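Local coordinates for protein transcriptional repressor PadR (Bacillus cereus, PDB 6JYI) that binds DNA as a PadR-like transcriptional regulator, with a winged helix-turn-helix domain in each copy of a two-fold symmetric dimer, at the interface of chains A and B. Coordinates in Å, arbitrary orientation; residue numbers count along the deposited sequence, not the author numbering. Chains: chain A/B, Transcriptional repressor PadR.

The interface of chains A and B. Residues chain A 104, 107; chain B 16, 30, 34-35, 38, 150, 153.
A:Tyr107 and A:Met104, one turn apart on helix 101-107, both set CG anti to the backbone N (chi1 -172° and -173°), which sends the phenol ring and the selenium-bearing chain together towards B:Phe35. The selenomethionine then bends at chi2 and chi3, folding its methyl CE over the centre of the B:Phe35 ring, 3.7 Å from the centroid, in a CH-pi contact; its SE lies 3.7 Å from B:Phe35 CE1. The same methyl also meets the rim of B:Phe38, with A:Met104 CE 3.6 Å from B:Phe38 CE1. B:Phe35 turns its CE1/CZ edge into one face of A:Tyr107, the two planes standing 87° apart, edge-to-face. The B:Phe35 face turned away from A:Met104 CE is backed within chain B by B:Val30 CG1, so the phenyl ring is sandwiched between its own helix 24-35 and the partner's methyl. Around the tyrosine, B:Val34 CG1 packs 3.7 Å from A:Tyr107 CE1, and B:Leu16 CD2 touches A:Tyr107 CE2 more loosely at 4.1 Å. Farther out, the hydroxyl OH of A:Tyr107 reaches B:Val30 CG1 at 3.9 Å. From helix 148-178, B:Glu150 crosses the ring at a slant on the face opposite B:Phe35, its CG 4.0 Å from A:Tyr107 CE1. The tyrosine is thus wedged between helices 9-19 and 24-35 on one side and the long C-terminal helix on the other. This apolar plug, repeated by the two-fold symmetry, probably helps to hold the dimer together and to set how the N-terminal DNA-binding region of one chain sits against its partner.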
HETATM    1  N   MSE A 104      -3.601  11.415   4.061  1.00 29.84           N
HETATM    2  CA  MSE A 104      -3.052  12.736   3.729  1.00 29.77           C
HETATM    3  C   MSE A 104      -4.125  13.817   3.893  1.00 31.39           C
HETATM    4  O   MSE A 104      -3.819  14.923   4.336  1.00 30.97           O
HETATM    5  CB  MSE A 104      -2.522  12.727   2.297  1.00 29.09           C
HETATM    6  CG  MSE A 104      -1.782  13.963   1.890  1.00 30.42           C
HETATM    7 SE   MSE A 104      -0.101  14.208   2.881  1.00 32.91          SE
HETATM    8  CE  MSE A 104       0.878  12.706   2.192  1.00 31.20           C
ATOM      9  N   TYR A 107      -4.144  14.454   7.401  1.00 30.66           N
ATOM     10  CA  TYR A 107      -2.964  15.238   7.739  1.00 30.59           C
ATOM     11  C   TYR A 107      -3.184  16.752   7.467  1.00 31.14           C
ATOM     12  O   TYR A 107      -2.779  17.605   8.254  1.00 29.87           O
ATOM     13  CB  TYR A 107      -1.717  14.705   7.027  1.00 29.17           C
ATOM     14  CG  TYR A 107      -0.473  15.375   7.514  1.00 30.83           C
ATOM     15  CD1 TYR A 107       0.128  15.001   8.726  1.00 35.27           C
ATOM     16  CD2 TYR A 107       0.068  16.442   6.821  1.00 32.31           C
ATOM     17  CE1 TYR A 107       1.264  15.682   9.198  1.00 34.16           C
ATOM     18  CE2 TYR A 107       1.165  17.107   7.278  1.00 33.45           C
ATOM     19  CZ  TYR A 107       1.781  16.707   8.446  1.00 36.05           C
ATOM     20  OH  TYR A 107       2.886  17.399   8.863  1.00 41.61           O
TER
ATOM     21  N   LEU B  16       1.850  21.204   2.573  1.00 31.27           N
ATOM     22  CA  LEU B  16       2.886  21.490   3.570  1.00 31.63           C
ATOM     23  C   LEU B  16       3.161  22.973   3.685  1.00 32.31           C
ATOM     24  O   LEU B  16       3.421  23.451   4.771  1.00 33.30           O
ATOM     25  CB  LEU B  16       4.191  20.782   3.240  1.00 30.92           C
ATOM     26  CG  LEU B  16       4.245  19.276   3.514  1.00 31.56           C
ATOM     27  CD1 LEU B  16       5.606  18.665   3.035  1.00 30.75           C
ATOM     28  CD2 LEU B  16       4.009  18.954   4.979  1.00 29.65           C
ATOM     29  N   VAL B  30       9.573  16.136   6.842  1.00 25.96           N
ATOM     30  CA  VAL B  30       8.167  15.727   6.901  1.00 25.88           C
ATOM     31  C   VAL B  30       7.975  14.463   6.065  1.00 25.81           C
ATOM     32  O   VAL B  30       7.393  13.474   6.532  1.00 25.88           O
ATOM     33  CB  VAL B  30       7.182  16.856   6.479  1.00 26.18           C
ATOM     34  CG1 VAL B  30       5.774  16.303   6.546  1.00 24.74           C
ATOM     35  CG2 VAL B  30       7.365  18.085   7.431  1.00 28.06           C
ATOM     36  N   VAL B  34       6.961  11.404   8.511  1.00 33.22           N
ATOM     37  CA  VAL B  34       5.486  11.309   8.502  1.00 34.32           C
ATOM     38  C   VAL B  34       5.006  10.539   7.279  1.00 35.02           C
ATOM     39  O   VAL B  34       4.440   9.445   7.384  1.00 36.88           O
ATOM     40  CB  VAL B  34       4.873  12.690   8.486  1.00 34.95           C
ATOM     41  CG1 VAL B  34       3.359  12.621   8.761  1.00 36.20           C
ATOM     42  CG2 VAL B  34       5.552  13.637   9.533  1.00 34.89           C
ATOM     43  N   PHE B  35       5.303  11.061   6.098  1.00 32.51           N
ATOM     44  CA  PHE B  35       4.667  10.542   4.895  1.00 33.07           C
ATOM     45  C   PHE B  35       5.165   9.168   4.410  1.00 33.50           C
ATOM     46  O   PHE B  35       4.480   8.484   3.660  1.00 34.84           O
ATOM     47  CB  PHE B  35       4.822  11.555   3.790  1.00 31.92           C
ATOM     48  CG  PHE B  35       4.208  12.880   4.085  1.00 29.28           C
ATOM     49  CD1 PHE B  35       3.264  13.049   5.074  1.00 31.57           C
ATOM     50  CD2 PHE B  35       4.535  13.959   3.313  1.00 28.54           C
ATOM     51  CE1 PHE B  35       2.671  14.286   5.279  1.00 31.85           C
ATOM     52  CE2 PHE B  35       3.940  15.161   3.512  1.00 25.43           C
ATOM     53  CZ  PHE B  35       3.015  15.325   4.484  1.00 29.26           C
ATOM     54  N   PHE B  38       2.513   6.566   4.571  1.00 32.75           N
ATOM     55  CA  PHE B  38       1.287   6.612   3.750  1.00 33.42           C
ATOM     56  C   PHE B  38       1.363   7.377   2.438  1.00 32.07           C
ATOM     57  O   PHE B  38       0.356   7.558   1.777  1.00 31.63           O
ATOM     58  CB  PHE B  38       0.106   7.040   4.581  1.00 33.87           C
ATOM     59  CG  PHE B  38       0.231   8.403   5.202  1.00 34.16           C
ATOM     60  CD1 PHE B  38      -0.136   9.526   4.505  1.00 32.14           C
ATOM     61  CD2 PHE B  38       0.651   8.541   6.519  1.00 33.36           C
ATOM     62  CE1 PHE B  38      -0.063  10.799   5.121  1.00 34.02           C
ATOM     63  CE2 PHE B  38       0.713   9.792   7.129  1.00 31.57           C
ATOM     64  CZ  PHE B  38       0.360  10.901   6.441  1.00 31.81           C
ATOM     65  N   GLU B 150      -4.009  15.501  12.469  1.00 39.19           N
ATOM     66  CA  GLU B 150      -2.674  14.948  12.227  1.00 39.62           C
ATOM     67  C   GLU B 150      -2.452  13.647  13.004  1.00 39.45           C
ATOM     68  O   GLU B 150      -1.769  12.755  12.518  1.00 38.94           O
ATOM     69  CB  GLU B 150      -1.580  15.934  12.601  1.00 39.53           C
ATOM     70  CG  GLU B 150      -1.493  17.148  11.696  1.00 41.18           C
ATOM     71  CD  GLU B 150      -0.685  18.239  12.316  1.00 45.14           C
ATOM     72  OE1 GLU B 150      -0.477  18.190  13.557  1.00 46.59           O
ATOM     73  OE2 GLU B 150      -0.313  19.192  11.598  1.00 47.20           O
ATOM     74  N   SER B 153      -3.659   9.932  11.456  1.00 40.20           N
ATOM     75  CA  SER B 153      -2.658   9.207  10.653  1.00 40.13           C
ATOM     76  C   SER B 153      -1.734   8.375  11.553  1.00 38.98           C
ATOM     77  O   SER B 153      -1.518   7.180  11.342  1.00 37.14           O
ATOM     78  CB  SER B 153      -1.826  10.212   9.842  1.00 40.48           C
ATOM     79  OG  SER B 153      -2.670  11.285   9.387  1.00 47.76           O
TER